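Local coordinates for protein packaging enzyme P4 (Pseudomonas phage phi13, PDB 4BLP) that probably hydrolyses NTPs as a hexameric RecA-type helicase to drive packaging of the viral RNA genome, at residues Lys52-Gly57 against Glu65-Val70; Leu75-Asp80 against Ala247-Leu252. All coordinates share one frame; numbering follows the deposited sequence.

Interaction 1. Residues Lys52-Gly57 against Glu65-Val70; sequences KSLRDG and EILFAV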
ATOM      1  N   LYS D  52     -11.172  26.387 -17.646  1.00 16.76           N
ATOM      2  CA  LYS D  52     -11.732  27.218 -16.577  1.00 16.04           C
ATOM      3  C   LYS D  52     -10.704  27.511 -15.478  1.00 16.94           C
ATOM      4  O   LYS D  52      -9.660  26.854 -15.408  1.00 14.20           O
ATOM      5  CB  LYS D  52     -12.987  26.554 -15.976  1.00 17.19           C
ATOM      6  CG  LYS D  52     -14.117  26.487 -17.006  1.00 24.97           C
ATOM      7  CD  LYS D  52     -15.402  25.981 -16.391  1.00 30.31           C
ATOM      8  CE  LYS D  52     -16.544  26.025 -17.377  0.87 41.02           C
ATOM      9  NZ  LYS D  52     -17.773  25.411 -16.808  0.52 48.49           N
ATOM     10  N   SER D  53     -10.982  28.529 -14.659  1.00 12.58           N
ATOM     11  CA  SER D  53     -10.101  28.910 -13.569  1.00 11.11           C
ATOM     12  C   SER D  53     -10.059  27.796 -12.531  1.00 12.99           C
ATOM     13  O   SER D  53     -10.955  26.929 -12.516  1.00 13.76           O
ATOM     14  CB  SER D  53     -10.607  30.177 -12.898  1.00 14.95           C
ATOM     15  OG  SER D  53     -11.855  29.946 -12.268  1.00 17.39           O
ATOM     16  N   LEU D  54      -9.091  27.867 -11.624  1.00  9.76           N
ATOM     17  CA  LEU D  54      -9.005  26.849 -10.545  1.00  9.57           C
ATOM     18  C   LEU D  54     -10.269  26.905  -9.665  1.00 13.37           C
ATOM     19  O   LEU D  54     -10.780  25.853  -9.272  1.00 11.94           O
ATOM     20  CB  LEU D  54      -7.762  27.065  -9.706  1.00  9.79           C
ATOM     21  CG  LEU D  54      -6.459  26.690 -10.460  1.00 12.57           C
ATOM     22  CD1 LEU D  54      -5.238  27.334  -9.798  1.00 12.13           C
ATOM     23  CD2 LEU D  54      -6.242  25.161 -10.455  1.00 13.31           C
ATOM     24  N   ARG D  55     -10.792  28.115  -9.372  1.00 11.97           N
ATOM     25  CA  ARG D  55     -12.012  28.191  -8.550  1.00 12.31           C
ATOM     26  C   ARG D  55     -13.225  27.597  -9.253  1.00 16.23           C
ATOM     27  O   ARG D  55     -14.175  27.161  -8.587  1.00 18.45           O
ATOM     28  CB  ARG D  55     -12.302  29.633  -8.107  1.00 15.13           C
ATOM     29  CG  ARG D  55     -12.664  30.600  -9.201  1.00 24.30           C
ATOM     30  CD  ARG D  55     -13.292  31.863  -8.598  1.00 40.69           C
ATOM     31  NE  ARG D  55     -14.399  31.584  -7.674  1.00 44.18           N
ATOM     32  CZ  ARG D  55     -15.677  31.506  -8.032  1.00 73.38           C
ATOM     33  NH1 ARG D  55     -16.030  31.656  -9.301  1.00 72.27           N
ATOM     34  NH2 ARG D  55     -16.614  31.271  -7.123  1.00 59.78           N
ATOM     35  N   ASP D  56     -13.205  27.579 -10.570  1.00 12.85           N
ATOM     36  CA  ASP D  56     -14.331  27.053 -11.348  1.00 13.21           C
ATOM     37  C   ASP D  56     -14.113  25.601 -11.815  1.00 15.46           C
ATOM     38  O   ASP D  56     -14.808  25.124 -12.718  1.00 15.59           O
ATOM     39  CB  ASP D  56     -14.608  27.952 -12.555  1.00 15.56           C
ATOM     40  CG  ASP D  56     -15.159  29.339 -12.223  1.00 26.54           C
ATOM     41  OD1 ASP D  56     -15.619  29.546 -11.083  1.00 27.48           O
ATOM     42  OD2 ASP D  56     -15.106  30.213 -13.095  1.00 30.46           O
ATOM     43  N   GLY D  57     -13.195  24.895 -11.179  1.00 11.25           N
ATOM     44  CA  GLY D  57     -13.020  23.470 -11.478  1.00 11.59           C
ATOM     45  C   GLY D  57     -12.072  23.122 -12.613  1.00 12.59           C
ATOM     46  O   GLY D  57     -11.972  21.959 -12.993  1.00 11.71           O
ATOM     47  N   GLU D  65      -4.797  33.694  -8.441  1.00 11.04           N
ATOM     48  CA  GLU D  65      -4.733  32.365  -7.800  1.00 10.01           C
ATOM     49  C   GLU D  65      -3.328  31.808  -7.659  1.00 14.28           C
ATOM     50  O   GLU D  65      -2.550  31.855  -8.605  1.00 16.25           O
ATOM     51  CB  GLU D  65      -5.550  31.344  -8.606  1.00 11.26           C
ATOM     52  CG  GLU D  65      -7.055  31.602  -8.574  1.00 11.38           C
ATOM     53  CD  GLU D  65      -7.901  30.711  -9.471  1.00 19.80           C
ATOM     54  OE1 GLU D  65      -7.452  30.359 -10.590  1.00 14.11           O
ATOM     55  OE2 GLU D  65      -9.053  30.410  -9.075  1.00 17.05           O
ATOM     56  N   ILE D  66      -2.997  31.266  -6.484  1.00  9.97           N
ATOM     57  CA  ILE D  66      -1.717  30.584  -6.281  1.00  9.76           C
ATOM     58  C   ILE D  66      -2.046  29.132  -5.942  1.00 10.99           C
ATOM     59  O   ILE D  66      -2.641  28.878  -4.897  1.00 11.54           O
ATOM     60  CB  ILE D  66      -0.817  31.204  -5.197  1.00 13.07           C
ATOM     61  CG1 ILE D  66      -0.529  32.700  -5.477  1.00 15.74           C
ATOM     62  CG2 ILE D  66       0.521  30.394  -5.083  1.00 11.79           C
ATOM     63  CD1 ILE D  66       0.038  33.426  -4.229  1.00 18.21           C
ATOM     64  N   LEU D  67      -1.611  28.204  -6.781  1.00  8.62           N
ATOM     65  CA  LEU D  67      -1.792  26.776  -6.521  1.00  7.62           C
ATOM     66  C   LEU D  67      -0.601  26.260  -5.713  1.00 10.83           C
ATOM     67  O   LEU D  67       0.553  26.560  -6.045  1.00  9.51           O
ATOM     68  CB  LEU D  67      -1.856  26.019  -7.868  1.00  8.27           C
ATOM     69  CG  LEU D  67      -1.968  24.485  -7.796  1.00 10.86           C
ATOM     70  CD1 LEU D  67      -3.375  24.064  -7.249  1.00 10.77           C
ATOM     71  CD2 LEU D  67      -1.736  23.875  -9.203  1.00 11.65           C
ATOM     72  N   PHE D  68      -0.865  25.490  -4.658  1.00  8.00           N
ATOM     73  CA  PHE D  68       0.189  24.860  -3.863  1.00  6.73           C
ATOM     74  C   PHE D  68      -0.358  23.550  -3.314  1.00  8.81           C
ATOM     75  O   PHE D  68      -1.475  23.140  -3.664  1.00  7.15           O
ATOM     76  CB  PHE D  68       0.694  25.805  -2.751  1.00  9.64           C
ATOM     77  CG  PHE D  68      -0.313  26.216  -1.685  1.00  9.72           C
ATOM     78  CD1 PHE D  68      -1.301  27.165  -1.960  1.00 10.79           C
ATOM     79  CD2 PHE D  68      -0.216  25.719  -0.388  1.00  9.64           C
ATOM     80  CE1 PHE D  68      -2.191  27.594  -0.950  1.00 12.32           C
ATOM     81  CE2 PHE D  68      -1.088  26.158   0.614  1.00 11.66           C
ATOM     82  CZ  PHE D  68      -2.094  27.062   0.318  1.00 10.78           C
ATOM     83  N   ALA D  69       0.430  22.866  -2.477  1.00  7.26           N
ATOM     84  CA  ALA D  69      -0.047  21.598  -1.954  1.00  8.12           C
ATOM     85  C   ALA D  69       0.470  21.358  -0.572  1.00 11.37           C
ATOM     86  O   ALA D  69       1.582  21.787  -0.250  1.00 10.56           O
ATOM     87  CB  ALA D  69       0.425  20.451  -2.884  1.00  9.65           C
ATOM     88  N   VAL D  70      -0.303  20.614   0.226  1.00  9.51           N
ATOM     89  CA  VAL D  70       0.195  20.110   1.526  1.00 10.70           C
ATOM     90  C   VAL D  70      -0.038  18.589   1.447  1.00 13.32           C
ATOM     91  O   VAL D  70      -1.188  18.144   1.315  1.00 12.02           O
ATOM     92  CB  VAL D  70      -0.426  20.807   2.763  1.00 17.19           C
ATOM     93  CG1 VAL D  70       0.000  22.283   2.864  1.00 17.00           C
ATOM     94  CG2 VAL D  70      -1.914  20.660   2.838  1.00 17.62           C
TER

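Interaction 2. Residues Leu75-Asp80 against Ala247-Leu252; sequences LVVDKD and AELGVL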
ATOM      1  N   LEU D  75      -4.213  22.980  -2.920  1.00  7.85           N
ATOM      2  CA  LEU D  75      -4.873  24.154  -2.329  1.00  6.36           C
ATOM      3  C   LEU D  75      -4.643  25.345  -3.218  1.00  7.74           C
ATOM      4  O   LEU D  75      -3.635  25.427  -3.927  1.00  8.21           O
ATOM      5  CB  LEU D  75      -4.250  24.467  -0.958  1.00  6.65           C
ATOM      6  CG  LEU D  75      -4.511  23.438   0.163  1.00  9.02           C
ATOM      7  CD1 LEU D  75      -3.635  23.746   1.364  1.00 10.82           C
ATOM      8  CD2 LEU D  75      -5.999  23.425   0.564  1.00 10.96           C
ATOM      9  N   VAL D  76      -5.586  26.279  -3.150  1.00  6.20           N
ATOM     10  CA  VAL D  76      -5.429  27.544  -3.856  1.00  6.97           C
ATOM     11  C   VAL D  76      -5.700  28.655  -2.874  1.00  8.71           C
ATOM     12  O   VAL D  76      -6.655  28.570  -2.093  1.00  9.64           O
ATOM     13  CB  VAL D  76      -6.385  27.642  -5.075  1.00  8.80           C
ATOM     14  CG1 VAL D  76      -6.340  29.056  -5.690  1.00  9.71           C
ATOM     15  CG2 VAL D  76      -6.026  26.606  -6.137  1.00  9.34           C
ATOM     16  N   VAL D  77      -4.873  29.681  -2.891  1.00  7.54           N
ATOM     17  CA  VAL D  77      -5.182  30.910  -2.166  1.00  8.55           C
ATOM     18  C   VAL D  77      -5.538  31.957  -3.263  1.00 10.97           C
ATOM     19  O   VAL D  77      -4.828  32.049  -4.285  1.00  9.47           O
ATOM     20  CB  VAL D  77      -4.084  31.400  -1.190  1.00 13.71           C
ATOM     21  CG1 VAL D  77      -2.759  31.593  -1.904  1.00 15.13           C
ATOM     22  CG2 VAL D  77      -4.518  32.712  -0.494  1.00 13.76           C
ATOM     23  N   ASP D  78      -6.647  32.679  -3.090  1.00  9.54           N
ATOM     24  CA  ASP D  78      -6.986  33.746  -4.044  1.00  8.42           C
ATOM     25  C   ASP D  78      -6.638  35.081  -3.383  1.00 12.56           C
ATOM     26  O   ASP D  78      -7.238  35.460  -2.370  1.00 11.43           O
ATOM     27  CB  ASP D  78      -8.453  33.683  -4.497  1.00  9.86           C
ATOM     28  CG  ASP D  78      -8.684  34.679  -5.656  1.00 15.93           C
ATOM     29  OD1 ASP D  78      -8.717  35.885  -5.394  1.00 14.80           O
ATOM     30  OD2 ASP D  78      -8.645  34.254  -6.838  1.00 17.71           O
ATOM     31  N   LYS D  79      -5.637  35.794  -3.956  1.00 11.00           N
ATOM     32  CA  LYS D  79      -5.147  37.065  -3.409  1.00 10.37           C
ATOM     33  C   LYS D  79      -6.205  38.161  -3.423  1.00 14.41           C
ATOM     34  O   LYS D  79      -6.144  39.050  -2.574  1.00 13.99           O
ATOM     35  CB  LYS D  79      -3.923  37.552  -4.233  1.00 10.66           C
ATOM     36  CG  LYS D  79      -2.726  36.618  -4.011  1.00 12.68           C
ATOM     37  CD  LYS D  79      -1.494  37.137  -4.801  1.00 22.39           C
ATOM     38  CE  LYS D  79      -1.585  36.691  -6.238  1.00 43.53           C
ATOM     39  NZ  LYS D  79      -0.500  37.287  -7.073  1.00 48.17           N
ATOM     40  N   ASP D  80      -7.136  38.144  -4.407  1.00 10.57           N
ATOM     41  CA  ASP D  80      -8.147  39.190  -4.504  1.00 11.74           C
ATOM     42  C   ASP D  80      -9.270  38.947  -3.480  1.00 15.42           C
ATOM     43  O   ASP D  80      -9.760  39.913  -2.853  1.00 13.51           O
ATOM     44  CB  ASP D  80      -8.711  39.283  -5.925  1.00 12.81           C
ATOM     45  CG  ASP D  80      -7.736  39.868  -6.922  1.00 14.35           C
ATOM     46  OD1 ASP D  80      -6.635  40.296  -6.494  1.00 13.64           O
ATOM     47  OD2 ASP D  80      -8.060  39.872  -8.118  1.00 16.19           O
ATOM     48  N   ALA D 247       4.867  34.193   3.292  1.00  9.63           N
ATOM     49  CA  ALA D 247       5.899  35.137   2.857  1.00  8.75           C
ATOM     50  C   ALA D 247       5.413  35.897   1.616  1.00 10.52           C
ATOM     51  O   ALA D 247       5.584  37.112   1.542  1.00 11.72           O
ATOM     52  CB  ALA D 247       7.214  34.407   2.571  1.00  9.35           C
ATOM     53  N   GLU D 248       4.827  35.180   0.628  1.00  8.62           N
ATOM     54  CA  GLU D 248       4.320  35.822  -0.600  1.00 10.50           C
ATOM     55  C   GLU D 248       3.246  36.889  -0.264  1.00 15.13           C
ATOM     56  O   GLU D 248       3.171  37.934  -0.917  1.00 14.01           O
ATOM     57  CB  GLU D 248       3.741  34.735  -1.532  1.00 12.60           C
ATOM     58  CG  GLU D 248       3.048  35.291  -2.775  1.00 18.41           C
ATOM     59  CD  GLU D 248       3.928  36.082  -3.724  1.00 28.51           C
ATOM     60  OE1 GLU D 248       5.170  35.938  -3.675  1.00 24.29           O
ATOM     61  OE2 GLU D 248       3.366  36.833  -4.544  1.00 30.91           O
ATOM     62  N   LEU D 249       2.421  36.604   0.758  1.00 10.56           N
ATOM     63  CA  LEU D 249       1.308  37.490   1.151  1.00 10.88           C
ATOM     64  C   LEU D 249       1.745  38.552   2.189  1.00 14.84           C
ATOM     65  O   LEU D 249       0.917  39.369   2.603  1.00 12.51           O
ATOM     66  CB  LEU D 249       0.153  36.618   1.694  1.00 11.09           C
ATOM     67  CG  LEU D 249      -0.392  35.567   0.675  1.00 11.81           C
ATOM     68  CD1 LEU D 249      -1.382  34.639   1.330  1.00 12.94           C
ATOM     69  CD2 LEU D 249      -1.020  36.275  -0.559  1.00 13.90           C
ATOM     70  N   GLY D 250       3.025  38.533   2.562  1.00 10.86           N
ATOM     71  CA  GLY D 250       3.612  39.494   3.501  1.00 12.23           C
ATOM     72  C   GLY D 250       3.033  39.418   4.912  1.00 14.65           C
ATOM     73  O   GLY D 250       2.971  40.424   5.617  1.00 14.50           O
ATOM     74  N   VAL D 251       2.669  38.223   5.359  1.00 10.30           N
ATOM     75  CA  VAL D 251       2.102  38.042   6.694  1.00  8.87           C
ATOM     76  C   VAL D 251       2.956  37.094   7.507  1.00 13.52           C
ATOM     77  O   VAL D 251       3.769  36.341   6.953  1.00 13.23           O
ATOM     78  CB  VAL D 251       0.623  37.539   6.647  1.00 12.02           C
ATOM     79  CG1 VAL D 251      -0.281  38.560   5.943  1.00 12.02           C
ATOM     80  CG2 VAL D 251       0.502  36.131   6.009  1.00 11.47           C
ATOM     81  N   LEU D 252       2.720  37.097   8.826  1.00  9.65           N
ATOM     82  CA  LEU D 252       3.365  36.145   9.724  1.00 10.68           C
ATOM     83  C   LEU D 252       2.287  35.382  10.474  1.00 11.89           C
ATOM     84  O   LEU D 252       1.412  36.012  11.098  1.00 11.27           O
ATOM     85  CB  LEU D 252       4.320  36.847  10.717  1.00 11.79           C
ATOM     86  CG  LEU D 252       4.911  35.925  11.795  1.00 15.41           C
ATOM     87  CD1 LEU D 252       5.901  34.928  11.174  1.00 14.97           C
ATOM     88  CD2 LEU D 252       5.690  36.760  12.834  1.00 16.83           C
TER

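Interaction 1. Residues Lys52-Gly57 against Glu65-Val70
Glu65 sends its carboxylate into the backbone turn at Ser53-Arg55, and this is the tight part of the contact. Each oxygen takes one N-H from this turn. Leu54 N donates to Glu65 OE1 at 3.2 Å, and Arg55 N donates to Glu65 OE2 at 2.9 Å. Both donors come to the syn side of their oxygen, 20° and 24° out of the carboxylate plane. Two grips on one flat group fix its rotation. Glu65 OE1 also accepts from Leu62 N, so this buried oxygen has two donors. The Glu65 chain is extended beyond CG (chi2 174°), which carries the carboxylate from the strand to the turn. The turn is itself tied by an ST motif, in which Ser53 OG accepts from Asp56 N at 3.2 Å. It belongs to the loop between helix 47-51 and strand 65-70, an edge strand of a three-stranded antiparallel sheet. Between the two segments the apolar contact is sparser. Leu54 CD1 meets Leu67 CB at 4.1 Å, the side chains crossing at about a right angle. On the solvent side, the Arg55 chain bends at chi3 and leads away from the strand. Its NH1 makes a salt bridge with OD1 of the exposed Asp56 at 2.8 Å.

Interaction 2. Residues Leu75-Asp80 against Ala247-Leu252
Val77 and Leu249 reach toward each other tip to tip, with Val77 CG2 4.1 Å from Leu249 CD1. The valine CG2 lies opposite its own backbone N across the CA-CB bond, and Val77 points from its strand toward the end of helix 233-248. The second branch of Leu249 serves another neighbour. Its CD2 lies 3.9 Å from Lys79 CG, where the two side chains cross at a slant. One leucine thus bridges a strand residue and the first turn of the following helix, using one methyl for each. The Lys79 chain bends at chi3 (-82°), which brings NZ to 4.6 Å from Glu248 OE2. That is too far for a salt bridge, but the opposite charges may still attract. Each segment has a cap of its own. Asp78 is the N-cap of helix 79-91, and its OD1 accepts a weak bond from Asp80 N at 2.9 Å. Gly250, with positive phi, follows helix 233-248 in a Schellman motif. Leu249 also packs on Leu201 of helix 193-205, and Val77 on Ile245 of helix 233-248. The contact therefore joins the strand 73-78 to helix 79-91 junction to the C-terminal end of helix 233-248, just before central-sheet strand 252-257.

The two interactions come in series along the chain, with centres 13 Å apart on the same side of the chain's centre. They share the small antiparallel sheet, where strands 65-70 and 73-78 are neighbours. Probable backbone hydrogen bonds link them directly, from Leu75 N to Phe68 O (2.8 Å) and from Ile66 N to Val77 O (3.0 Å). Interaction 1 is local and ties the loop after helix 47-51 to this sheet. Interaction 2 spans 166 intervening residues and joins the sheet to helix 233-248, which leads into the eight-stranded mixed sheet. Together they connect the N-terminal region to the probable RecA-like NTPase core.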